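Local coordinates for protein tryptophanyl-tRNA synthetase (Mycoplasma pneumoniae, PDB 2YY5) that probably attaches tryptophan to its cognate tRNA in an ATP-dependent reaction, and is a homodimeric class I aminoacyl-tRNA synthetase, at residues 228-233 against 249-254; 212-217 against 297-302; 27-32 against 38-43. The protein carries 1 engineered substitution. All coordinates share one frame; numbering follows the deposited sequence.

Overall arrangement
The three contacts lie at different distances from the active site, which here holds a tryptophanyl-adenylate analogue. Contact 3 belongs to the nucleotide-binding core and comes first along the chain. Its Phe41 touches the ligand. Contact 2 ties the segment following the KMSKS region to helix 284-308; its Leu216 side chain lies about 9 Å from the ligand. Contact 1 falls in the chain between the two segments of contact 2, and its Met251 side chain is about 13 Å from the ligand. The centres of contacts 1 and 2 are about 16 Å apart. Helix 284-308 forms one side of contact 2 and packs on Met251 of contact 1. Contact 3 lies about 19 Å from contact 2, centre to centre, with helix 54-71 touching both, and about 27 Å from contact 1.

Contact 1 (228-233 against 249-254); sequences RQATTD and TNMLTI
Met251 reaches from its helix to the loop and meets Ala230 and Thr232. The interaction is apolar and uses the end of the methionine. Met251 SD lies 3.6 Å from Ala230 CB. Met251 CE passes Thr232 CG2 at 3.4 Å and stays 4.2 Å from Ala230 CB. The side chain runs straight out to the sulfur and then bends at chi3, -81°. That bend turns the methyl along the loop, from Ala230 to Thr232. The Thr232 and Met251 side chains cross obliquely.

Thr232 divides its two branches. CG2 serves the methionine, while Thr232 OG1 makes a weak hydrogen bond, 3.5 Å, to Asp233 O. Asp233 OD1 in turn bonds Tyr284 OH.

Further polar bonds hold the loop from outside the pair. Lys288 NZ donates to both Arg228 O and Ala230 O, gripping the chain where helix 220-228 gives way to loop. Met251 also packs on Lys288 and Leu291, so helix 284-308 joins the same cluster.

The arrangement is an apolar contact of a loop on a helix. Met251 of helix 246-259 fills in between the loop that leaves helix 220-228 and helix 284-308. It belongs to the helical part that follows the predicted KMSKS region of this class I synthetase.

Contact 2 (212-217 against 297-302); sequences GVIYLD and NLLVNI
Ile214 has CG2 anti to its backbone N, with CG1 beside that N at chi1 -59°. Its CB points toward the helix, as does that of Leu299 toward the loop. This brings Ile214 CG2 to 3.9 Å from Leu299 CD2, a contact of methyl with methyl. The two side chains cross at about a right angle. Leu299 also lies against the loop backbone, in van der Waals packing on carbonyl oxygens. Leu299 CD2 is 4.0 Å from Tyr215 O, and Leu299 CG is 4.1 Å from Leu216 O. One leucine thus covers three successive loop residues. The backbones are closest at Leu216 and Leu299, where the CA atoms are 6.2 Å apart.

The loop follows the KMSKS region of this class I synthetase and is hydrogen-bonded to the HIGH region; both motifs are predicted. Backbone hydrogen bonds join Ile214 to Leu19 and Leu216 to Gln17, both in the HIGH region. The Ile214 side chain is about 4 Å from that of Met203 in the KMSKS region, which is predicted to bind ATP. Leu299 brings helix 284-308 onto this junction.

Tyr215 contributes its carbonyl to the contact, while its CB points away from the helix. Val213 O sits 4.1 Å above the plane of the Tyr215 ring, over the outer part of one face. Tyr215 OH is hydrogen-bonded to Gln210 NE2.

Contact 3 (27-32 against 38-43); sequences QSLIEL and LFVFVA
Leu38 and Val40 meet the helix on one side of their strand; the rings of Phe39 and Phe41 leave from the other. The ring of Phe39 meets that of Tyr146, and the ring of Phe41 meets that of Phe81, each with planes at about 30°. Phe41 also touches the bound adenylate analogue.

The side chains that meet the helix are aliphatic. Leu38 has CG anti to its backbone N, chi1 174°. Its CD2 lies between Leu29 and Leu32, three residues apart on the helix. Leu38 CD2 is 4.2 Å from Leu29 CG. Leu32 CB lies 4.0 Å from Leu38 CD2. The same Leu38 CD2 packs on Leu29 O at 3.8 Å, without a hydrogen bond. Farther along the strand, Val40 CG2 approaches Leu29 CD1 at 4.5 Å. Leu29 continues onto Leu68 of helix 54-71.

Helix 29-35 leads into strand 37-42, the middle strand of a parallel sheet. This is the helix-on-sheet packing of the Rossmann-like class I catalytic core.

The side-chain contacts are apolar, so their hold probably comes from burial and shape. The strand thus offers aliphatic groups to the helix and an aromatic one to the ligand.

Contact 1 (228-233 against 249-254)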
loop_
_atom_site.group_PDB
_atom_site.type_symbol
_atom_site.label_atom_id
_atom_site.label_comp_id
_atom_site.label_asym_id
_atom_site.label_seq_id
_atom_site.Cartn_x
_atom_site.Cartn_y
_atom_site.Cartn_z
ATOM N N ARG B 228 34.242 -13.515 23.940
ATOM C CA ARG B 228 35.171 -13.371 25.055
ATOM C C ARG B 228 34.844 -12.129 25.870
ATOM O O ARG B 228 35.111 -12.079 27.063
ATOM C CB ARG B 228 36.601 -13.245 24.546
ATOM C CG ARG B 228 37.626 -13.128 25.660
ATOM C CD ARG B 228 38.238 -14.477 25.942
ATOM N NE ARG B 228 38.910 -14.972 24.744
ATOM C CZ ARG B 228 39.487 -16.164 24.639
ATOM N NH1 ARG B 228 40.072 -16.519 23.503
ATOM N NH2 ARG B 228 39.475 -16.999 25.666
ATOM N N GLN B 229 34.274 -11.128 25.208
ATOM C CA GLN B 229 33.922 -9.862 25.846
ATOM C C GLN B 229 32.465 -9.787 26.299
ATOM O O GLN B 229 32.024 -8.750 26.802
ATOM C CB GLN B 229 34.159 -8.698 24.884
ATOM C CG GLN B 229 35.515 -8.636 24.224
ATOM C CD GLN B 229 35.530 -7.607 23.109
ATOM O OE1 GLN B 229 34.778 -7.716 22.134
ATOM N NE2 GLN B 229 36.374 -6.593 23.250
ATOM N N ALA B 230 31.710 -10.862 26.096
ATOM C CA ALA B 230 30.300 -10.873 26.486
ATOM C C ALA B 230 30.159 -10.484 27.949
ATOM O O ALA B 230 30.803 -11.074 28.818
ATOM C CB ALA B 230 29.695 -12.261 26.250
ATOM N N THR B 231 29.320 -9.490 28.220
ATOM C CA THR B 231 29.114 -9.038 29.589
ATOM C C THR B 231 28.403 -10.117 30.411
ATOM O O THR B 231 27.398 -10.684 29.980
ATOM C CB THR B 231 28.292 -7.718 29.633
ATOM O OG1 THR B 231 26.967 -7.953 29.162
ATOM C CG2 THR B 231 28.943 -6.654 28.760
ATOM N N THR B 232 28.950 -10.414 31.587
ATOM C CA THR B 232 28.374 -11.422 32.473
ATOM C C THR B 232 27.872 -10.748 33.751
ATOM O O THR B 232 26.954 -9.932 33.712
ATOM C CB THR B 232 29.422 -12.517 32.830
ATOM O OG1 THR B 232 30.581 -11.903 33.407
ATOM C CG2 THR B 232 29.848 -13.285 31.586
ATOM N N ASP B 233 28.483 -11.083 34.880
ATOM C CA ASP B 233 28.105 -10.510 36.167
ATOM C C ASP B 233 29.160 -10.911 37.183
ATOM O O ASP B 233 30.093 -11.640 36.845
ATOM C CB ASP B 233 26.726 -11.028 36.596
ATOM C CG ASP B 233 26.652 -12.545 36.627
ATOM O OD1 ASP B 233 27.409 -13.164 37.403
ATOM O OD2 ASP B 233 25.838 -13.121 35.876
ATOM N N THR B 249 22.832 -16.223 31.510
ATOM C CA THR B 249 21.696 -17.034 31.093
ATOM C C THR B 249 21.582 -17.069 29.567
ATOM O O THR B 249 21.358 -18.126 28.982
ATOM C CB THR B 249 20.375 -16.496 31.689
ATOM O OG1 THR B 249 20.518 -16.363 33.109
ATOM C CG2 THR B 249 19.210 -17.455 31.383
ATOM N N ASN B 250 21.750 -15.912 28.931
ATOM C CA ASN B 250 21.663 -15.809 27.477
ATOM C C ASN B 250 22.687 -16.701 26.784
ATOM O O ASN B 250 22.339 -17.473 25.894
ATOM C CB ASN B 250 21.883 -14.363 27.042
ATOM C CG ASN B 250 21.614 -14.150 25.569
ATOM O OD1 ASN B 250 22.365 -13.459 24.883
ATOM N ND2 ASN B 250 20.530 -14.733 25.075
ATOM N N MET B 251 23.954 -16.590 27.180
ATOM C CA MET B 251 24.995 -17.413 26.571
ATOM C C MET B 251 24.676 -18.888 26.790
ATOM O O MET B 251 24.963 -19.738 25.956
ATOM C CB MET B 251 26.364 -17.094 27.180
ATOM C CG MET B 251 26.915 -15.728 26.810
ATOM S SD MET B 251 28.643 -15.526 27.298
ATOM C CE MET B 251 28.453 -15.116 29.024
ATOM N N LEU B 252 24.062 -19.180 27.922
ATOM C CA LEU B 252 23.723 -20.548 28.268
ATOM C C LEU B 252 22.619 -21.130 27.382
ATOM O O LEU B 252 22.735 -22.266 26.917
ATOM C CB LEU B 252 23.323 -20.608 29.743
ATOM C CG LEU B 252 23.465 -21.925 30.507
ATOM C CD1 LEU B 252 24.859 -22.526 30.319
ATOM C CD2 LEU B 252 23.182 -21.648 31.981
ATOM N N THR B 253 21.555 -20.370 27.130
ATOM C CA THR B 253 20.488 -20.901 26.289
ATOM C C THR B 253 20.912 -20.952 24.809
ATOM O O THR B 253 20.404 -21.781 24.050
ATOM C CB THR B 253 19.116 -20.122 26.478
ATOM O OG1 THR B 253 18.684 -19.570 25.231
ATOM C CG2 THR B 253 19.236 -19.015 27.508
ATOM N N ILE B 254 21.853 -20.093 24.409
ATOM C CA ILE B 254 22.347 -20.086 23.028
ATOM C C ILE B 254 23.136 -21.362 22.819
ATOM O O ILE B 254 22.982 -22.045 21.801
ATOM C CB ILE B 254 23.312 -18.908 22.734
ATOM C CG1 ILE B 254 22.550 -17.581 22.737
ATOM C CG2 ILE B 254 23.991 -19.116 21.381
ATOM C CD1 ILE B 254 23.450 -16.365 22.746
#

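Contact 2 (212-217 against 297-302)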
loop_
_atom_site.group_PDB
_atom_site.type_symbol
_atom_site.label_atom_id
_atom_site.label_comp_id
_atom_site.label_asym_id
_atom_site.label_seq_id
_atom_site.Cartn_x
_atom_site.Cartn_y
_atom_site.Cartn_z
ATOM N N GLY B 212 27.890 -6.660 20.324
ATOM C CA GLY B 212 26.760 -7.295 20.973
ATOM C C GLY B 212 25.990 -8.216 20.044
ATOM O O GLY B 212 25.135 -8.982 20.492
ATOM N N VAL B 213 26.299 -8.155 18.752
ATOM C CA VAL B 213 25.614 -8.982 17.764
ATOM C C VAL B 213 26.544 -9.946 17.029
ATOM O O VAL B 213 27.593 -9.548 16.524
ATOM C CB VAL B 213 24.899 -8.099 16.711
ATOM C CG1 VAL B 213 24.282 -8.967 15.617
ATOM C CG2 VAL B 213 23.833 -7.246 17.387
ATOM N N ILE B 214 26.158 -11.218 16.980
ATOM C CA ILE B 214 26.950 -12.212 16.266
ATOM C C ILE B 214 26.327 -12.314 14.876
ATOM O O ILE B 214 25.254 -12.894 14.730
ATOM C CB ILE B 214 26.881 -13.608 16.948
ATOM C CG1 ILE B 214 27.385 -13.521 18.393
ATOM C CG2 ILE B 214 27.692 -14.618 16.145
ATOM C CD1 ILE B 214 28.820 -13.061 18.522
ATOM N N TYR B 215 26.975 -11.732 13.870
ATOM C CA TYR B 215 26.453 -11.772 12.505
ATOM C C TYR B 215 26.736 -13.128 11.881
ATOM O O TYR B 215 27.752 -13.758 12.180
ATOM C CB TYR B 215 27.084 -10.674 11.640
ATOM C CG TYR B 215 26.831 -9.269 12.143
ATOM C CD1 TYR B 215 25.533 -8.763 12.241
ATOM C CD2 TYR B 215 27.888 -8.457 12.558
ATOM C CE1 TYR B 215 25.292 -7.483 12.745
ATOM C CE2 TYR B 215 27.657 -7.180 13.065
ATOM C CZ TYR B 215 26.360 -6.702 13.157
ATOM O OH TYR B 215 26.141 -5.449 13.675
ATOM N N LEU B 216 25.835 -13.575 11.015
ATOM C CA LEU B 216 25.994 -14.859 10.350
ATOM C C LEU B 216 27.216 -14.890 9.427
ATOM O O LEU B 216 27.742 -15.955 9.125
ATOM C CB LEU B 216 24.707 -15.203 9.585
ATOM C CG LEU B 216 23.706 -16.060 10.378
ATOM C CD1 LEU B 216 23.655 -15.621 11.828
ATOM C CD2 LEU B 216 22.338 -15.979 9.741
ATOM N N ASP B 217 27.675 -13.718 8.996
ATOM C CA ASP B 217 28.844 -13.638 8.131
ATOM C C ASP B 217 30.050 -13.072 8.885
ATOM O O ASP B 217 30.918 -12.419 8.305
ATOM C CB ASP B 217 28.556 -12.775 6.900
ATOM C CG ASP B 217 28.270 -11.327 7.248
ATOM O OD1 ASP B 217 28.775 -10.844 8.282
ATOM O OD2 ASP B 217 27.550 -10.664 6.471
ATOM N N ASN B 297 31.757 -23.256 14.888
ATOM C CA ASN B 297 31.402 -24.455 14.146
ATOM C C ASN B 297 30.185 -24.216 13.266
ATOM O O ASN B 297 30.204 -24.533 12.079
ATOM C CB ASN B 297 31.117 -25.620 15.103
ATOM C CG ASN B 297 32.381 -26.175 15.744
ATOM O OD1 ASN B 297 33.476 -25.621 15.580
ATOM N ND2 ASN B 297 32.234 -27.271 16.485
ATOM N N LEU B 298 29.131 -23.660 13.848
ATOM C CA LEU B 298 27.906 -23.395 13.105
ATOM C C LEU B 298 28.150 -22.381 11.979
ATOM O O LEU B 298 27.856 -22.655 10.811
ATOM C CB LEU B 298 26.817 -22.891 14.062
ATOM C CG LEU B 298 25.347 -22.711 13.633
ATOM C CD1 LEU B 298 25.264 -21.648 12.579
ATOM C CD2 LEU B 298 24.751 -24.016 13.128
ATOM N N LEU B 299 28.698 -21.218 12.316
ATOM C CA LEU B 299 28.946 -20.200 11.300
ATOM C C LEU B 299 29.808 -20.707 10.144
ATOM O O LEU B 299 29.460 -20.519 8.974
ATOM C CB LEU B 299 29.573 -18.957 11.944
ATOM C CG LEU B 299 28.590 -17.947 12.556
ATOM C CD1 LEU B 299 27.362 -18.640 13.082
ATOM C CD2 LEU B 299 29.268 -17.196 13.672
ATOM N N VAL B 300 30.923 -21.359 10.472
ATOM C CA VAL B 300 31.823 -21.892 9.452
ATOM C C VAL B 300 31.082 -22.874 8.545
ATOM O O VAL B 300 31.340 -22.930 7.350
ATOM C CB VAL B 300 33.056 -22.571 10.109
ATOM C CG1 VAL B 300 33.861 -23.356 9.083
ATOM C CG2 VAL B 300 33.938 -21.509 10.740
ATOM N N ASN B 301 30.144 -23.624 9.114
ATOM C CA ASN B 301 29.362 -24.589 8.343
ATOM C C ASN B 301 28.223 -23.942 7.544
ATOM O O ASN B 301 27.703 -24.536 6.599
ATOM C CB ASN B 301 28.803 -25.674 9.267
ATOM C CG ASN B 301 27.843 -26.609 8.556
ATOM O OD1 ASN B 301 26.649 -26.323 8.442
ATOM N ND2 ASN B 301 28.362 -27.728 8.060
ATOM N N ILE B 302 27.824 -22.733 7.926
ATOM C CA ILE B 302 26.772 -22.038 7.193
ATOM C C ILE B 302 27.485 -21.308 6.062
ATOM O O ILE B 302 27.135 -21.444 4.888
ATOM C CB ILE B 302 26.037 -20.971 8.051
ATOM C CG1 ILE B 302 25.414 -21.598 9.301
ATOM C CG2 ILE B 302 24.971 -20.284 7.201
ATOM C CD1 ILE B 302 24.410 -22.689 9.015
#

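Contact 3 (27-32 against 38-43)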
loop_
_atom_site.group_PDB
_atom_site.type_symbol
_atom_site.label_atom_id
_atom_site.label_comp_id
_atom_site.label_asym_id
_atom_site.label_seq_id
_atom_site.Cartn_x
_atom_site.Cartn_y
_atom_site.Cartn_z
ATOM N N GLN B 27 16.654 -21.969 12.302
ATOM C CA GLN B 27 16.984 -23.304 12.802
ATOM C C GLN B 27 15.821 -24.298 12.828
ATOM O O GLN B 27 16.006 -25.483 12.543
ATOM C CB GLN B 27 17.592 -23.213 14.212
ATOM C CG GLN B 27 17.591 -24.542 14.965
ATOM C CD GLN B 27 18.165 -24.445 16.360
ATOM O OE1 GLN B 27 19.379 -24.483 16.544
ATOM N NE2 GLN B 27 17.291 -24.309 17.355
ATOM N N SER B 28 14.629 -23.826 13.174
ATOM C CA SER B 28 13.476 -24.714 13.248
ATOM C C SER B 28 12.799 -24.914 11.900
ATOM O O SER B 28 11.832 -25.666 11.787
ATOM C CB SER B 28 12.464 -24.174 14.259
ATOM O OG SER B 28 11.938 -22.942 13.827
ATOM N N LEU B 29 13.316 -24.246 10.879
ATOM C CA LEU B 29 12.768 -24.341 9.530
ATOM C C LEU B 29 12.841 -25.763 8.992
ATOM O O LEU B 29 11.970 -26.194 8.246
ATOM C CB LEU B 29 13.544 -23.413 8.603
ATOM C CG LEU B 29 12.767 -22.319 7.886
ATOM C CD1 LEU B 29 11.727 -21.697 8.803
ATOM C CD2 LEU B 29 13.763 -21.289 7.388
ATOM N N ILE B 30 13.889 -26.483 9.375
ATOM C CA ILE B 30 14.104 -27.858 8.930
ATOM C C ILE B 30 13.110 -28.860 9.513
ATOM O O ILE B 30 12.903 -29.934 8.952
ATOM C CB ILE B 30 15.528 -28.315 9.284
ATOM C CG1 ILE B 30 16.537 -27.441 8.543
ATOM C CG2 ILE B 30 15.713 -29.787 8.941
ATOM C CD1 ILE B 30 17.949 -27.614 9.024
ATOM N N GLU B 31 12.510 -28.508 10.644
ATOM C CA GLU B 31 11.538 -29.368 11.297
ATOM C C GLU B 31 10.179 -29.056 10.684
ATOM O O GLU B 31 9.375 -29.951 10.411
ATOM C CB GLU B 31 11.500 -29.074 12.800
ATOM C CG GLU B 31 12.871 -28.862 13.439
ATOM C CD GLU B 31 12.787 -28.634 14.943
ATOM O OE1 GLU B 31 13.836 -28.356 15.571
ATOM O OE2 GLU B 31 11.671 -28.740 15.499
ATOM N N LEU B 32 9.944 -27.767 10.461
ATOM C CA LEU B 32 8.692 -27.285 9.891
ATOM C C LEU B 32 8.367 -27.834 8.507
ATOM O O LEU B 32 7.274 -28.349 8.284
ATOM C CB LEU B 32 8.692 -25.748 9.857
ATOM C CG LEU B 32 8.490 -25.092 11.227
ATOM C CD1 LEU B 32 8.636 -23.585 11.144
ATOM C CD2 LEU B 32 7.117 -25.461 11.731
ATOM N N LEU B 38 5.059 -25.621 4.382
ATOM C CA LEU B 38 5.755 -24.398 4.744
ATOM C C LEU B 38 5.945 -23.357 3.656
ATOM O O LEU B 38 6.321 -23.666 2.528
ATOM C CB LEU B 38 7.116 -24.760 5.356
ATOM C CG LEU B 38 8.104 -23.635 5.701
ATOM C CD1 LEU B 38 7.493 -22.710 6.761
ATOM C CD2 LEU B 38 9.416 -24.246 6.213
ATOM N N PHE B 39 5.674 -22.112 4.031
ATOM C CA PHE B 39 5.820 -20.967 3.152
ATOM C C PHE B 39 6.794 -20.028 3.820
ATOM O O PHE B 39 6.628 -19.684 4.992
ATOM C CB PHE B 39 4.481 -20.254 2.968
ATOM C CG PHE B 39 3.578 -20.918 1.980
ATOM C CD1 PHE B 39 3.768 -20.728 0.617
ATOM C CD2 PHE B 39 2.544 -21.748 2.409
ATOM C CE1 PHE B 39 2.942 -21.355 -0.307
ATOM C CE2 PHE B 39 1.712 -22.380 1.495
ATOM C CZ PHE B 39 1.909 -22.184 0.134
ATOM N N VAL B 40 7.815 -19.626 3.073
ATOM C CA VAL B 40 8.829 -18.712 3.569
ATOM C C VAL B 40 9.181 -17.703 2.476
ATOM O O VAL B 40 9.339 -18.071 1.308
ATOM C CB VAL B 40 10.098 -19.478 3.971
ATOM C CG1 VAL B 40 11.123 -18.522 4.583
ATOM C CG2 VAL B 40 9.734 -20.567 4.937
ATOM N N PHE B 41 9.311 -16.435 2.844
ATOM C CA PHE B 41 9.649 -15.431 1.848
ATOM C C PHE B 41 10.613 -14.357 2.346
ATOM O O PHE B 41 10.736 -14.101 3.551
ATOM C CB PHE B 41 8.376 -14.757 1.299
ATOM C CG PHE B 41 7.607 -13.966 2.326
ATOM C CD1 PHE B 41 6.684 -14.590 3.166
ATOM C CD2 PHE B 41 7.821 -12.596 2.468
ATOM C CE1 PHE B 41 5.984 -13.863 4.136
ATOM C CE2 PHE B 41 7.127 -11.856 3.433
ATOM C CZ PHE B 41 6.207 -12.491 4.267
ATOM N N VAL B 42 11.301 -13.747 1.390
ATOM C CA VAL B 42 12.240 -12.676 1.656
ATOM C C VAL B 42 11.360 -11.434 1.618
ATOM O O VAL B 42 10.892 -11.031 0.560
ATOM C CB VAL B 42 13.305 -12.610 0.543
ATOM C CG1 VAL B 42 14.227 -11.403 0.751
ATOM C CG2 VAL B 42 14.095 -13.906 0.526
ATOM N N ALA B 43 11.128 -10.838 2.779
ATOM C CA ALA B 43 10.263 -9.672 2.875
ATOM C C ALA B 43 10.898 -8.335 2.437
ATOM O O ALA B 43 11.043 -7.409 3.238
ATOM C CB ALA B 43 9.730 -9.574 4.300
#